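PDB 2G80: protein UTR4, which probably catalyses the magnesium-dependent enolisation and dephosphorylation of 2,3-diketo-5-methylthiopentyl-1-phosphate to an acireductone, two consecutive steps of the methionine salvage pathway. Local coordinates for residues A[38-42]-A[209-213]; A[51-55]-A[116-122]; A[142-146]-A[184-188]. All blocks are in the same frame, centred on the assembly; numbering follows the deposited sequence.

Interaction 1: residues A[38-42]-A[209-213]; sequences IEGTV and FLSDN. With MG (magnesium ion), chain E.
Glu39 and Asp212 meet on one magnesium ion. Glu39 supplies its main-chain O and Asp212 its carboxylate OD1, each 2.1 Å from the metal. Glu39 O and Asp212 OD1 lie 3.1 Å apart, as neighbouring corners of the coordination shell do. Three waters and Asp37 OD2 complete six ligands. The chi1 of Asp212 (58°) puts CG between its backbone N and carbonyl carbon, turning the carboxylate to the ion. Asp212 OD2 then lies beyond bonding range of the metal, but metal-bound water 2 donates to Asp212 OD2 at 2.7 Å. The Glu39 side chain acts one shell out: bent at chi2 (91°), it brings OE1 to water 1 and to Ser144.

Thr41 crosses Asp212 obliquely. Its OG1 hydrogen-bonds Asp37 OD2 and takes a weak bond from Asp212 N at 3.2 Å, bent to 122°, while CG2, anti to its backbone N, rests 3.5 Å from Leu210 O. A valine here would keep a methyl near Leu210 but would probably leave Asp37 OD2 without its hydroxyl partner and Asp212 N without its weak acceptor.

This is the HAD-superfamily metal site: the loop after strand 33-36 faces the end of adjacent strand 207-211, and Asn213 caps helix 214-221, against which Phe209 and Ser211 pack.

Interaction 2: residues A[51-55]-A[116-122]; sequences TLFPY and GYESGQI
The Tyr55 ring has Ile122 on one face and Gln121 at its edge. Ile122 CD1 sits 4.2 Å above the plane, offset toward the rim, and CG2 approaches Tyr55 CD1 at 3.8 Å; at the edge, Gln121 OE1 lies in the ring plane, with the amide turned 72° against the ring. Near the phenol end Gly116 CA comes to 3.1 Å from Tyr55 OH, an approach that depends on the absence of a side chain, since a CB on Gly116 would clash with Tyr55 CE2. The second ring, Tyr117, carries the same methyl: Ile122 CD1 lies 4.1 Å above its plane, over the centre.

Ile122 therefore wedges between two aromatic rings. Its chi1 of 47° places CG1 between backbone N and carbonyl carbon, directing CD1 toward the rings and to Leu52 CD2 at 4.0 Å, while CG2 branches off to Tyr55 and Thr51. Tyr55 reaches across because its CG stands anti to the backbone N (chi1 180°). Leu52 crosses both Tyr117 and Ile122 at about a right angle, its CD2 touching Tyr117 OH and Ile122 CD1.

The chain returns toward helix 46-65 through a Schellman motif at Gly120: the N of Gly120 bonds Tyr117 O, and Gly116 O takes a weak bond from Gln121 N and another bond from Ile122 N. Gln121 NE2 additionally donates to Ser119 OG at 2.7 Å, steadying the amide beside the tyrosine.

The contact is packing within the helical cap, which, as in other HAD hydrolases with a cap at this point, is inserted after the first strand. It joins helix 46-65 to the end of helix 103-118, while Tyr117 also packs on Phe47 and on Leu153 and Leu154 of helix 148-156.

Interaction 3: residues A[142-146]-A[184-188]; sequences IYSSG and SGKKT
Lys187 NZ has four acceptors round its three N-H. Across the contact it donates to Tyr143 O at 3.2 Å, coming from above the carbonyl plane (40° out of it); water 4 accepts from it at 2.8 Å and also from Ser145 N at 3.1 Å, bridging the segments; Asp37 and Glu216 form salt bridges to it. At least one pairing must therefore be shared or purely electrostatic, but together they probably hold the ammonium in place between Asp37 of the metal site, Glu216 and the serine loop.

The aliphatic part of the chain travels over the Tyr143 ring, the two side chains sliding past each other in opposite directions. Lys187 CG lies 3.7 Å above the ring plane, offset toward the rim, a CH-pi contact. The bend at chi3 (81°) then carries CE and NZ back to the strand carbonyl, where any cation-pi attraction is at most weak, NZ being 5.4 Å from the ring centroid. Tyr143 reaches out with CG anti to its backbone N (chi1 -176°), and its OH donates to Gly185 O at 2.7 Å. That oxygen lies in the ring plane, although the hydroxyl stands above the carbonyl plane. The tyrosine thus pins the lysine loop while supporting its side chain.

Ser144, Ser145 and Lys187 are predicted substrate-binding residues, consistent with the serine and lysine motifs of HAD hydrolases. The contact joins the end of strand 140-143 to the loop between helices 181-184 and 190-200, where Tyr193 meets Tyr143 edge-to-face and Ile196 packs beside it.

From the N terminus, strand 33-36 leads into 38-42, the first half of interaction 1, which closes only when the chain reaches 209-213. The two other contacts lie within this long loop, one after the other and without crossing. Interaction 2 closes first, when 116-122 returns to 51-55 and fastens two cap helices. Interaction 3 follows as a shorter loop in the core, tying strand 140-143 to the loop at 184-188. Interactions 1 and 3 touch where Ile38 packs on Ile142 and Ser144, and the salt bridge from Lys187 to the metal ligand Asp37 makes them one site. Interaction 2 stands apart, its centre about 22 Å from that of interaction 1.

Interaction 1: residues A[38-42]-A[209-213]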
loop_
_atom_site.group_PDB
_atom_site.type_symbol
_atom_site.label_atom_id
_atom_site.label_comp_id
_atom_site.label_asym_id
_atom_site.label_seq_id
_atom_site.Cartn_x
_atom_site.Cartn_y
_atom_site.Cartn_z
ATOM N N ILE A 38 3.292 -3.895 -1.893
ATOM C CA ILE A 38 3.669 -2.471 -1.999
ATOM C C ILE A 38 4.934 -2.124 -1.214
ATOM O O ILE A 38 5.980 -1.859 -1.807
ATOM C CB ILE A 38 2.518 -1.481 -1.598
ATOM C CG1 ILE A 38 1.348 -1.651 -2.578
ATOM C CG2 ILE A 38 3.029 0.019 -1.654
ATOM C CD1 ILE A 38 0.107 -0.870 -2.279
ATOM N N GLU A 39 4.812 -2.153 0.115
ATOM C CA GLU A 39 5.825 -1.606 1.034
ATOM C C GLU A 39 7.049 -2.479 1.096
ATOM O O GLU A 39 6.935 -3.640 1.384
ATOM C CB GLU A 39 5.225 -1.368 2.437
ATOM C CG GLU A 39 3.907 -0.510 2.456
ATOM C CD GLU A 39 2.550 -1.305 2.350
ATOM O OE1 GLU A 39 2.474 -2.432 1.761
ATOM O OE2 GLU A 39 1.541 -0.764 2.872
ATOM N N GLY A 40 8.227 -1.929 0.819
ATOM C CA GLY A 40 9.476 -2.728 0.752
ATOM C C GLY A 40 9.639 -3.510 -0.552
ATOM O O GLY A 40 10.640 -4.208 -0.752
ATOM N N THR A 41 8.668 -3.379 -1.470
ATOM C CA THR A 41 8.673 -4.093 -2.745
ATOM C C THR A 41 8.682 -3.097 -3.925
ATOM O O THR A 41 9.594 -3.129 -4.710
ATOM C CB THR A 41 7.488 -5.068 -2.777
ATOM O OG1 THR A 41 7.622 -5.965 -1.673
ATOM C CG2 THR A 41 7.472 -5.874 -4.064
ATOM N N VAL A 42 7.652 -2.275 -4.066
ATOM C CA VAL A 42 7.602 -1.224 -5.104
ATOM C C VAL A 42 7.821 0.202 -4.523
ATOM O O VAL A 42 8.166 1.117 -5.281
ATOM C CB VAL A 42 6.296 -1.305 -6.012
ATOM C CG1 VAL A 42 6.099 -2.718 -6.578
ATOM C CG2 VAL A 42 5.081 -0.850 -5.323
ATOM N N PHE A 209 4.557 -13.898 -7.523
ATOM C CA PHE A 209 4.281 -12.995 -6.395
ATOM C C PHE A 209 5.614 -12.460 -5.823
ATOM O O PHE A 209 6.497 -13.244 -5.448
ATOM C CB PHE A 209 3.453 -13.724 -5.335
ATOM C CG PHE A 209 3.209 -12.934 -4.066
ATOM C CD1 PHE A 209 2.778 -11.604 -4.100
ATOM C CD2 PHE A 209 3.328 -13.556 -2.821
ATOM C CE1 PHE A 209 2.517 -10.903 -2.928
ATOM C CE2 PHE A 209 3.079 -12.864 -1.638
ATOM C CZ PHE A 209 2.662 -11.551 -1.681
ATOM N N LEU A 210 5.737 -11.131 -5.791
ATOM C CA LEU A 210 6.913 -10.430 -5.299
ATOM C C LEU A 210 6.569 -9.689 -4.000
ATOM O O LEU A 210 5.623 -8.883 -3.943
ATOM C CB LEU A 210 7.445 -9.461 -6.342
ATOM C CG LEU A 210 7.853 -10.096 -7.684
ATOM C CD1 LEU A 210 7.867 -9.041 -8.802
ATOM C CD2 LEU A 210 9.161 -10.864 -7.586
ATOM N N SER A 211 7.351 -9.974 -2.969
ATOM C CA SER A 211 7.171 -9.383 -1.664
ATOM C C SER A 211 8.487 -9.429 -0.899
ATOM O O SER A 211 9.336 -10.237 -1.228
ATOM C CB SER A 211 6.054 -10.126 -0.910
ATOM O OG SER A 211 5.956 -9.746 0.467
ATOM N N ASP A 212 8.660 -8.498 0.043
ATOM C CA ASP A 212 9.806 -8.481 0.951
ATOM C C ASP A 212 9.596 -9.368 2.188
ATOM O O ASP A 212 10.551 -9.602 2.910
ATOM C CB ASP A 212 10.176 -7.056 1.407
ATOM C CG ASP A 212 9.041 -6.334 2.088
ATOM O OD1 ASP A 212 7.886 -6.533 1.643
ATOM O OD2 ASP A 212 9.298 -5.563 3.040
ATOM N N ASN A 213 8.365 -9.839 2.423
ATOM C CA ASN A 213 8.022 -10.657 3.587
ATOM C C ASN A 213 7.988 -12.159 3.211
ATOM O O ASN A 213 7.088 -12.584 2.484
ATOM C CB ASN A 213 6.660 -10.187 4.136
ATOM C CG ASN A 213 6.299 -10.811 5.494
ATOM O OD1 ASN A 213 6.977 -11.708 5.992
ATOM N ND2 ASN A 213 5.213 -10.323 6.087
HETATM MG MG MG E . 6.134 -5.442 2.235
HETATM O O HOH W 1 4.328 -4.689 2.592
HETATM O O HOH W 2 6.880 -4.992 3.998
HETATM O O HOH W 3 5.289 -7.257 2.780
#

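Interaction 2: residues A[51-55]-A[116-122]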
loop_
_atom_site.group_PDB
_atom_site.type_symbol
_atom_site.label_atom_id
_atom_site.label_comp_id
_atom_site.label_asym_id
_atom_site.label_seq_id
_atom_site.Cartn_x
_atom_site.Cartn_y
_atom_site.Cartn_z
ATOM N N THR A 51 6.875 10.064 6.094
ATOM C CA THR A 51 6.018 10.973 5.356
ATOM C C THR A 51 4.484 10.888 5.630
ATOM O O THR A 51 3.904 11.879 6.061
ATOM C CB THR A 51 6.319 10.816 3.821
ATOM O OG1 THR A 51 7.723 11.025 3.598
ATOM C CG2 THR A 51 5.543 11.831 2.976
ATOM N N LEU A 52 3.842 9.743 5.416
ATOM C CA LEU A 52 2.354 9.673 5.532
ATOM C C LEU A 52 1.790 9.915 6.926
ATOM O O LEU A 52 0.930 10.767 7.112
ATOM C CB LEU A 52 1.794 8.357 4.993
ATOM C CG LEU A 52 1.803 8.119 3.491
ATOM C CD1 LEU A 52 1.202 6.765 3.195
ATOM C CD2 LEU A 52 1.060 9.196 2.753
ATOM N N PHE A 53 2.295 9.183 7.899
ATOM C CA PHE A 53 1.834 9.326 9.288
ATOM C C PHE A 53 2.050 10.740 9.843
ATOM O O PHE A 53 1.065 11.338 10.347
ATOM C CB PHE A 53 2.402 8.185 10.161
ATOM C CG PHE A 53 1.682 6.851 10.025
ATOM C CD1 PHE A 53 0.756 6.566 8.998
ATOM C CD2 PHE A 53 1.996 5.830 10.925
ATOM C CE1 PHE A 53 0.111 5.309 8.922
ATOM C CE2 PHE A 53 1.376 4.574 10.848
ATOM C CZ PHE A 53 0.428 4.315 9.828
ATOM N N PRO A 54 3.290 11.299 9.738
ATOM C CA PRO A 54 3.546 12.708 10.159
ATOM C C PRO A 54 2.709 13.745 9.430
ATOM O O PRO A 54 2.241 14.690 10.044
ATOM C CB PRO A 54 5.037 12.901 9.855
ATOM C CG PRO A 54 5.584 11.544 9.924
ATOM C CD PRO A 54 4.555 10.654 9.333
ATOM N N TYR A 55 2.522 13.563 8.124
ATOM C CA TYR A 55 1.657 14.435 7.337
ATOM C C TYR A 55 0.234 14.457 7.957
ATOM O O TYR A 55 -0.359 15.535 8.176
ATOM C CB TYR A 55 1.634 14.028 5.820
ATOM C CG TYR A 55 0.742 14.920 5.034
ATOM C CD1 TYR A 55 1.217 16.128 4.508
ATOM C CD2 TYR A 55 -0.641 14.642 4.924
ATOM C CE1 TYR A 55 0.329 17.026 3.810
ATOM C CE2 TYR A 55 -1.514 15.522 4.254
ATOM C CZ TYR A 55 -1.027 16.705 3.694
ATOM O OH TYR A 55 -1.894 17.583 3.034
ATOM N N GLY A 116 -3.776 15.866 0.456
ATOM C CA GLY A 116 -2.300 15.940 0.413
ATOM C C GLY A 116 -1.739 15.588 -0.969
ATOM O O GLY A 116 -0.936 16.324 -1.527
ATOM N N TYR A 117 -2.188 14.469 -1.520
ATOM C CA TYR A 117 -1.797 14.066 -2.872
ATOM C C TYR A 117 -2.271 15.059 -3.957
ATOM O O TYR A 117 -1.458 15.523 -4.777
ATOM C CB TYR A 117 -2.339 12.700 -3.190
ATOM C CG TYR A 117 -1.628 11.523 -2.529
ATOM C CD1 TYR A 117 -0.314 11.225 -2.847
ATOM C CD2 TYR A 117 -2.313 10.642 -1.676
ATOM C CE1 TYR A 117 0.341 10.114 -2.283
ATOM C CE2 TYR A 117 -1.688 9.521 -1.117
ATOM C CZ TYR A 117 -0.336 9.263 -1.431
ATOM O OH TYR A 117 0.363 8.185 -0.907
ATOM N N GLU A 118 -3.563 15.410 -3.922
ATOM C CA GLU A 118 -4.179 16.336 -4.917
ATOM C C GLU A 118 -3.626 17.741 -4.926
ATOM O O GLU A 118 -3.572 18.379 -5.980
ATOM C CB GLU A 118 -5.683 16.416 -4.723
ATOM C CG GLU A 118 -6.407 15.173 -5.143
ATOM C CD GLU A 118 -7.862 15.096 -4.633
ATOM O OE1 GLU A 118 -8.404 16.130 -4.177
ATOM O OE2 GLU A 118 -8.450 13.989 -4.709
ATOM N N SER A 119 -3.264 18.233 -3.744
ATOM C CA SER A 119 -2.606 19.524 -3.592
ATOM C C SER A 119 -1.086 19.519 -3.894
ATOM O O SER A 119 -0.460 20.587 -3.861
ATOM C CB SER A 119 -2.837 20.071 -2.175
ATOM O OG SER A 119 -2.311 19.218 -1.187
ATOM N N GLY A 120 -0.495 18.348 -4.160
ATOM C CA GLY A 120 0.929 18.229 -4.447
ATOM C C GLY A 120 1.804 18.231 -3.222
ATOM O O GLY A 120 3.036 18.307 -3.349
ATOM N N GLN A 121 1.204 18.120 -2.035
ATOM C CA GLN A 121 1.976 18.112 -0.784
ATOM C C GLN A 121 2.674 16.783 -0.506
ATOM O O GLN A 121 3.609 16.746 0.277
ATOM C CB GLN A 121 1.103 18.503 0.398
ATOM C CG GLN A 121 0.468 19.890 0.265
ATOM C CD GLN A 121 -0.452 20.218 1.444
ATOM O OE1 GLN A 121 0.006 20.325 2.586
ATOM N NE2 GLN A 121 -1.751 20.384 1.166
ATOM N N ILE A 122 2.209 15.703 -1.135
ATOM C CA ILE A 122 2.793 14.374 -0.985
ATOM C C ILE A 122 2.717 13.621 -2.315
ATOM O O ILE A 122 1.766 13.784 -3.098
ATOM C CB ILE A 122 2.149 13.536 0.197
ATOM C CG1 ILE A 122 0.626 13.583 0.178
ATOM C CG2 ILE A 122 2.621 14.091 1.568
ATOM C CD1 ILE A 122 -0.126 12.749 1.242
#

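Interaction 3: residues A[142-146]-A[184-188]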
loop_
_atom_site.group_PDB
_atom_site.type_symbol
_atom_site.label_atom_id
_atom_site.label_comp_id
_atom_site.label_asym_id
_atom_site.label_seq_id
_atom_site.Cartn_x
_atom_site.Cartn_y
_atom_site.Cartn_z
ATOM N N ILE A 142 -2.101 -5.699 -7.488
ATOM C CA ILE A 142 -1.494 -5.268 -6.224
ATOM C C ILE A 142 -2.215 -5.979 -5.069
ATOM O O ILE A 142 -3.426 -6.196 -5.153
ATOM C CB ILE A 142 -1.587 -3.721 -6.064
ATOM C CG1 ILE A 142 -1.037 -2.983 -7.305
ATOM C CG2 ILE A 142 -0.831 -3.238 -4.820
ATOM C CD1 ILE A 142 0.440 -3.183 -7.612
ATOM N N TYR A 143 -1.442 -6.420 -4.058
ATOM C CA TYR A 143 -1.973 -6.978 -2.802
ATOM C C TYR A 143 -1.242 -6.307 -1.641
ATOM O O TYR A 143 -0.025 -6.465 -1.517
ATOM C CB TYR A 143 -1.802 -8.496 -2.731
ATOM C CG TYR A 143 -2.397 -9.227 -1.517
ATOM C CD1 TYR A 143 -3.577 -8.785 -0.875
ATOM C CD2 TYR A 143 -1.866 -10.454 -1.110
ATOM C CE1 TYR A 143 -4.146 -9.503 0.202
ATOM C CE2 TYR A 143 -2.446 -11.188 -0.065
ATOM C CZ TYR A 143 -3.575 -10.714 0.585
ATOM O OH TYR A 143 -4.089 -11.439 1.615
ATOM N N SER A 144 -1.981 -5.583 -0.795
ATOM C CA SER A 144 -1.390 -4.834 0.331
ATOM C C SER A 144 -2.277 -4.804 1.586
ATOM O O SER A 144 -3.440 -5.106 1.504
ATOM C CB SER A 144 -1.107 -3.389 -0.140
ATOM O OG SER A 144 -0.370 -2.654 0.828
ATOM N N SER A 145 -1.706 -4.434 2.737
ATOM C CA SER A 145 -2.487 -4.232 3.996
ATOM C C SER A 145 -3.360 -2.969 3.894
ATOM O O SER A 145 -4.431 -2.896 4.509
ATOM C CB SER A 145 -1.576 -4.143 5.230
ATOM O OG SER A 145 -0.645 -3.071 5.119
ATOM N N GLY A 146 -2.927 -1.992 3.096
ATOM C CA GLY A 146 -3.714 -0.787 2.848
ATOM C C GLY A 146 -4.932 -1.134 2.023
ATOM O O GLY A 146 -4.858 -2.024 1.159
ATOM N N SER A 184 -9.651 -10.186 0.364
ATOM C CA SER A 184 -8.970 -11.470 0.189
ATOM C C SER A 184 -8.566 -12.248 1.422
ATOM O O SER A 184 -8.439 -13.456 1.329
ATOM C CB SER A 184 -7.733 -11.204 -0.672
ATOM O OG SER A 184 -8.109 -10.460 -1.841
ATOM N N GLY A 185 -8.379 -11.582 2.557
ATOM C CA GLY A 185 -7.959 -12.230 3.814
ATOM C C GLY A 185 -6.550 -11.788 4.184
ATOM O O GLY A 185 -5.935 -10.956 3.488
ATOM N N LYS A 186 -6.026 -12.382 5.254
ATOM C CA LYS A 186 -4.683 -12.058 5.773
ATOM C C LYS A 186 -3.567 -12.476 4.813
ATOM O O LYS A 186 -3.643 -13.529 4.164
ATOM C CB LYS A 186 -4.468 -12.648 7.182
ATOM C CG LYS A 186 -5.409 -12.033 8.256
ATOM C CD LYS A 186 -5.064 -12.461 9.734
ATOM C CE LYS A 186 -3.732 -11.845 10.228
ATOM N NZ LYS A 186 -3.318 -12.201 11.634
ATOM N N LYS A 187 -2.533 -11.647 4.736
ATOM C CA LYS A 187 -1.408 -11.866 3.803
ATOM C C LYS A 187 -0.540 -13.101 4.052
ATOM O O LYS A 187 0.195 -13.511 3.151
ATOM C CB LYS A 187 -0.512 -10.626 3.730
ATOM C CG LYS A 187 -1.214 -9.394 3.207
ATOM C CD LYS A 187 -0.269 -8.254 2.865
ATOM C CE LYS A 187 0.377 -8.439 1.489
ATOM N NZ LYS A 187 1.398 -7.410 1.197
ATOM N N THR A 188 -0.609 -13.649 5.266
ATOM C CA THR A 188 0.128 -14.842 5.708
ATOM C C THR A 188 -0.687 -16.168 5.675
ATOM O O THR A 188 -0.177 -17.211 6.062
ATOM C CB THR A 188 0.726 -14.584 7.130
ATOM O OG1 THR A 188 -0.248 -13.917 7.958
ATOM C CG2 THR A 188 1.964 -13.686 7.021
HETATM O O HOH W 4 1.311 -5.229 2.938
#